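Local atomic coordinates of DNA alpha-glucosyltransferase (Enterobacteria phage T4, PDB entry 1Y6G), a protein that belongs to the GT-B clan of glycosyltransferases and is built on two Rossmann-like domains, each with a parallel beta-sheet. Residues I82-P87 with V113-D118. Numbering follows the deposited sequence.
Sequences IINSVP and VVYQHD. With NCO (cobalt hexammine(III)), chain L.
In Ile82 a chi1 of -66° sets CG2 anti to the backbone N and CG1 beside it. In Tyr115 a chi1 of -85° carries the ring carbon CG anti to the carbonyl carbon. The ring thus comes up to the CG2 branch, with Ile82 CG2 3.8 Å from Tyr115 CD2. On the same face of the sheet, the CG1 branch of Ile82 runs alongside Val113, with Ile82 CG1 4.1 Å from Val113 CB. Ile83 and Val114 pair on the other face, where Ile83 CB lies 4.3 Å from Val114 CG2. The backbones are in parallel register. Ile83 N is hydrogen-bonded to Val113 O at 2.8 Å, and Tyr115 N to Ile83 O at 3.1 Å. Beyond the strand, the His117 ring reaches back to the Asn84 backbone, with His117 CD2 3.5 Å from Asn84 O. Segment 113-118 ends at a cobalt hexammine. The ammine N2 of this group donates to His117 O at 2.6 Å, and its ammine N4 to the carboxylate atom Asp118 OD2 at 2.9 Å; His119 also binds it. Strands 80-85 and 111-115, with helix 93-104, form a beta-alpha-beta unit in the seven-stranded parallel sheet. The Tyr115 ring stacks on Phe141, meets Phe177 edge-to-face and also touches Phe22. Helix 18-32 covers Ile82, while helices 93-104 and 130-136 pack against Ile83.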
ATOM      1  N   ILE D  82      30.923  -0.750  14.968  1.00 33.67           N
ATOM      2  CA  ILE D  82      29.907  -1.619  14.414  1.00 31.92           C
ATOM      3  C   ILE D  82      28.639  -0.794  14.195  1.00 34.26           C
ATOM      4  O   ILE D  82      28.100  -0.242  15.148  1.00 36.56           O
ATOM      5  CB  ILE D  82      29.644  -2.765  15.389  1.00 29.61           C
ATOM      6  CG1 ILE D  82      30.902  -3.638  15.477  1.00 30.24           C
ATOM      7  CG2 ILE D  82      28.445  -3.565  14.951  1.00 31.50           C
ATOM      8  CD1 ILE D  82      30.780  -4.848  16.368  1.00 26.61           C
ATOM      9  N   ILE D  83      28.188  -0.684  12.940  1.00 34.61           N
ATOM     10  CA  ILE D  83      26.978   0.076  12.597  1.00 33.20           C
ATOM     11  C   ILE D  83      25.860  -0.916  12.327  1.00 34.40           C
ATOM     12  O   ILE D  83      25.946  -1.660  11.363  1.00 38.23           O
ATOM     13  CB  ILE D  83      27.174   0.917  11.300  1.00 31.91           C
ATOM     14  CG1 ILE D  83      28.364   1.856  11.451  1.00 33.43           C
ATOM     15  CG2 ILE D  83      25.945   1.772  11.022  1.00 29.37           C
ATOM     16  CD1 ILE D  83      28.586   2.748  10.250  1.00 33.20           C
ATOM     17  N   ASN D  84      24.817  -0.941  13.151  1.00 33.83           N
ATOM     18  CA  ASN D  84      23.717  -1.887  12.924  1.00 33.27           C
ATOM     19  C   ASN D  84      22.470  -1.281  12.288  1.00 33.34           C
ATOM     20  O   ASN D  84      21.610  -2.005  11.773  1.00 32.48           O
ATOM     21  CB  ASN D  84      23.324  -2.588  14.226  1.00 31.81           C
ATOM     22  CG  ASN D  84      24.392  -3.527  14.713  1.00 31.93           C
ATOM     23  OD1 ASN D  84      25.060  -4.178  13.917  1.00 33.14           O
ATOM     24  ND2 ASN D  84      24.556  -3.615  16.024  1.00 33.17           N
ATOM     25  N   SER D  85      22.373   0.042  12.323  1.00 32.42           N
ATOM     26  CA  SER D  85      21.235   0.738  11.747  1.00 32.73           C
ATOM     27  C   SER D  85      21.677   2.130  11.286  1.00 32.20           C
ATOM     28  O   SER D  85      22.741   2.602  11.693  1.00 31.99           O
ATOM     29  CB  SER D  85      20.113   0.845  12.780  1.00 32.38           C
ATOM     30  OG  SER D  85      20.463   1.720  13.828  1.00 36.49           O
ATOM     31  N   VAL D  86      20.878   2.760  10.418  1.00 30.46           N
ATOM     32  CA  VAL D  86      21.173   4.098   9.890  1.00 28.75           C
ATOM     33  C   VAL D  86      19.883   4.911  10.016  1.00 29.44           C
ATOM     34  O   VAL D  86      18.801   4.349  10.114  1.00 28.88           O
ATOM     35  CB  VAL D  86      21.631   4.067   8.371  1.00 28.08           C
ATOM     36  CG1 VAL D  86      22.692   2.989   8.130  1.00 24.50           C
ATOM     37  CG2 VAL D  86      20.448   3.832   7.468  1.00 25.97           C
ATOM     38  N   PRO D  87      19.976   6.247   9.996  1.00 31.61           N
ATOM     39  CA  PRO D  87      18.752   7.052  10.125  1.00 34.33           C
ATOM     40  C   PRO D  87      17.614   6.622   9.191  1.00 37.21           C
ATOM     41  O   PRO D  87      17.850   6.098   8.102  1.00 37.58           O
ATOM     42  CB  PRO D  87      19.233   8.474   9.827  1.00 32.10           C
ATOM     43  CG  PRO D  87      20.692   8.432  10.199  1.00 31.52           C
ATOM     44  CD  PRO D  87      21.141   7.097   9.688  1.00 31.36           C
ATOM     45  N   VAL D 113      32.354  -1.734  10.620  1.00 36.58           N
ATOM     46  CA  VAL D 113      31.651  -2.976  10.344  1.00 36.69           C
ATOM     47  C   VAL D 113      30.145  -2.765  10.210  1.00 38.45           C
ATOM     48  O   VAL D 113      29.452  -2.541  11.209  1.00 38.78           O
ATOM     49  CB  VAL D 113      31.878  -3.995  11.466  1.00 34.99           C
ATOM     50  CG1 VAL D 113      31.090  -5.253  11.195  1.00 32.09           C
ATOM     51  CG2 VAL D 113      33.348  -4.302  11.587  1.00 35.81           C
ATOM     52  N   VAL D 114      29.638  -2.847   8.980  1.00 37.76           N
ATOM     53  CA  VAL D 114      28.207  -2.679   8.753  1.00 36.22           C
ATOM     54  C   VAL D 114      27.465  -4.003   8.737  1.00 34.85           C
ATOM     55  O   VAL D 114      27.884  -4.958   8.101  1.00 36.35           O
ATOM     56  CB  VAL D 114      27.919  -1.960   7.428  1.00 35.64           C
ATOM     57  CG1 VAL D 114      26.423  -1.859   7.208  1.00 35.03           C
ATOM     58  CG2 VAL D 114      28.521  -0.585   7.455  1.00 36.52           C
ATOM     59  N   TYR D 115      26.357  -4.044   9.454  1.00 33.57           N
ATOM     60  CA  TYR D 115      25.516  -5.225   9.530  1.00 32.02           C
ATOM     61  C   TYR D 115      24.179  -4.792   8.947  1.00 33.86           C
ATOM     62  O   TYR D 115      23.502  -3.956   9.530  1.00 34.18           O
ATOM     63  CB  TYR D 115      25.293  -5.649  10.989  1.00 27.46           C
ATOM     64  CG  TYR D 115      26.368  -6.515  11.583  1.00 23.18           C
ATOM     65  CD1 TYR D 115      26.285  -7.905  11.518  1.00 23.08           C
ATOM     66  CD2 TYR D 115      27.493  -5.951  12.173  1.00 23.64           C
ATOM     67  CE1 TYR D 115      27.296  -8.712  12.018  1.00 22.23           C
ATOM     68  CE2 TYR D 115      28.523  -6.749  12.673  1.00 22.95           C
ATOM     69  CZ  TYR D 115      28.419  -8.126  12.588  1.00 23.47           C
ATOM     70  OH  TYR D 115      29.457  -8.907  13.036  1.00 24.72           O
ATOM     71  N   GLN D 116      23.814  -5.324   7.787  1.00 36.04           N
ATOM     72  CA  GLN D 116      22.522  -4.995   7.202  1.00 37.49           C
ATOM     73  C   GLN D 116      21.552  -5.994   7.826  1.00 37.25           C
ATOM     74  O   GLN D 116      21.774  -7.192   7.731  1.00 39.87           O
ATOM     75  CB  GLN D 116      22.568  -5.138   5.683  1.00 37.20           C
ATOM     76  CG  GLN D 116      21.210  -5.034   5.003  1.00 37.44           C
ATOM     77  CD  GLN D 116      20.349  -3.901   5.523  1.00 38.23           C
ATOM     78  OE1 GLN D 116      20.776  -2.737   5.601  1.00 39.30           O
ATOM     79  NE2 GLN D 116      19.115  -4.232   5.871  1.00 39.80           N
ATOM     80  N   HIS D 117      20.494  -5.508   8.469  1.00 34.98           N
ATOM     81  CA  HIS D 117      19.564  -6.395   9.142  1.00 34.73           C
ATOM     82  C   HIS D 117      18.235  -6.685   8.489  1.00 37.88           C
ATOM     83  O   HIS D 117      17.600  -7.682   8.816  1.00 37.46           O
ATOM     84  CB  HIS D 117      19.303  -5.873  10.540  1.00 33.27           C
ATOM     85  CG  HIS D 117      20.416  -6.144  11.492  1.00 31.00           C
ATOM     86  ND1 HIS D 117      20.440  -7.259  12.299  1.00 30.75           N
ATOM     87  CD2 HIS D 117      21.579  -5.492  11.710  1.00 30.23           C
ATOM     88  CE1 HIS D 117      21.575  -7.284  12.972  1.00 29.74           C
ATOM     89  NE2 HIS D 117      22.283  -6.222  12.632  1.00 30.74           N
ATOM     90  N   ASP D 118      17.796  -5.817   7.585  1.00 41.98           N
ATOM     91  CA  ASP D 118      16.516  -6.018   6.916  1.00 44.17           C
ATOM     92  C   ASP D 118      16.618  -6.961   5.741  1.00 43.78           C
ATOM     93  O   ASP D 118      17.706  -7.394   5.373  1.00 43.08           O
ATOM     94  CB  ASP D 118      15.916  -4.676   6.495  1.00 47.22           C
ATOM     95  CG  ASP D 118      15.348  -3.901   7.689  1.00 52.36           C
ATOM     96  OD1 ASP D 118      14.834  -2.773   7.505  1.00 54.31           O
ATOM     97  OD2 ASP D 118      15.416  -4.435   8.827  1.00 54.28           O
TER
HETATM   98 CO   NCO L2019      14.295  -7.840  11.184  0.50 99.99          CO
HETATM   99  N1  NCO L2019      14.442  -8.664  13.013  0.50 99.99           N
HETATM  100  N2  NCO L2019      16.301  -7.892  11.035  0.50 99.57           N
HETATM  101  N3  NCO L2019      14.187  -9.692  10.392  0.50 98.84           N
HETATM  102  N4  NCO L2019      14.161  -7.023   9.343  0.50 99.65           N
HETATM  103  N5  NCO L2019      12.285  -7.786  11.323  0.50 98.81           N
HETATM  104  N6  NCO L2019      14.400  -5.990  11.995  0.50 98.51           N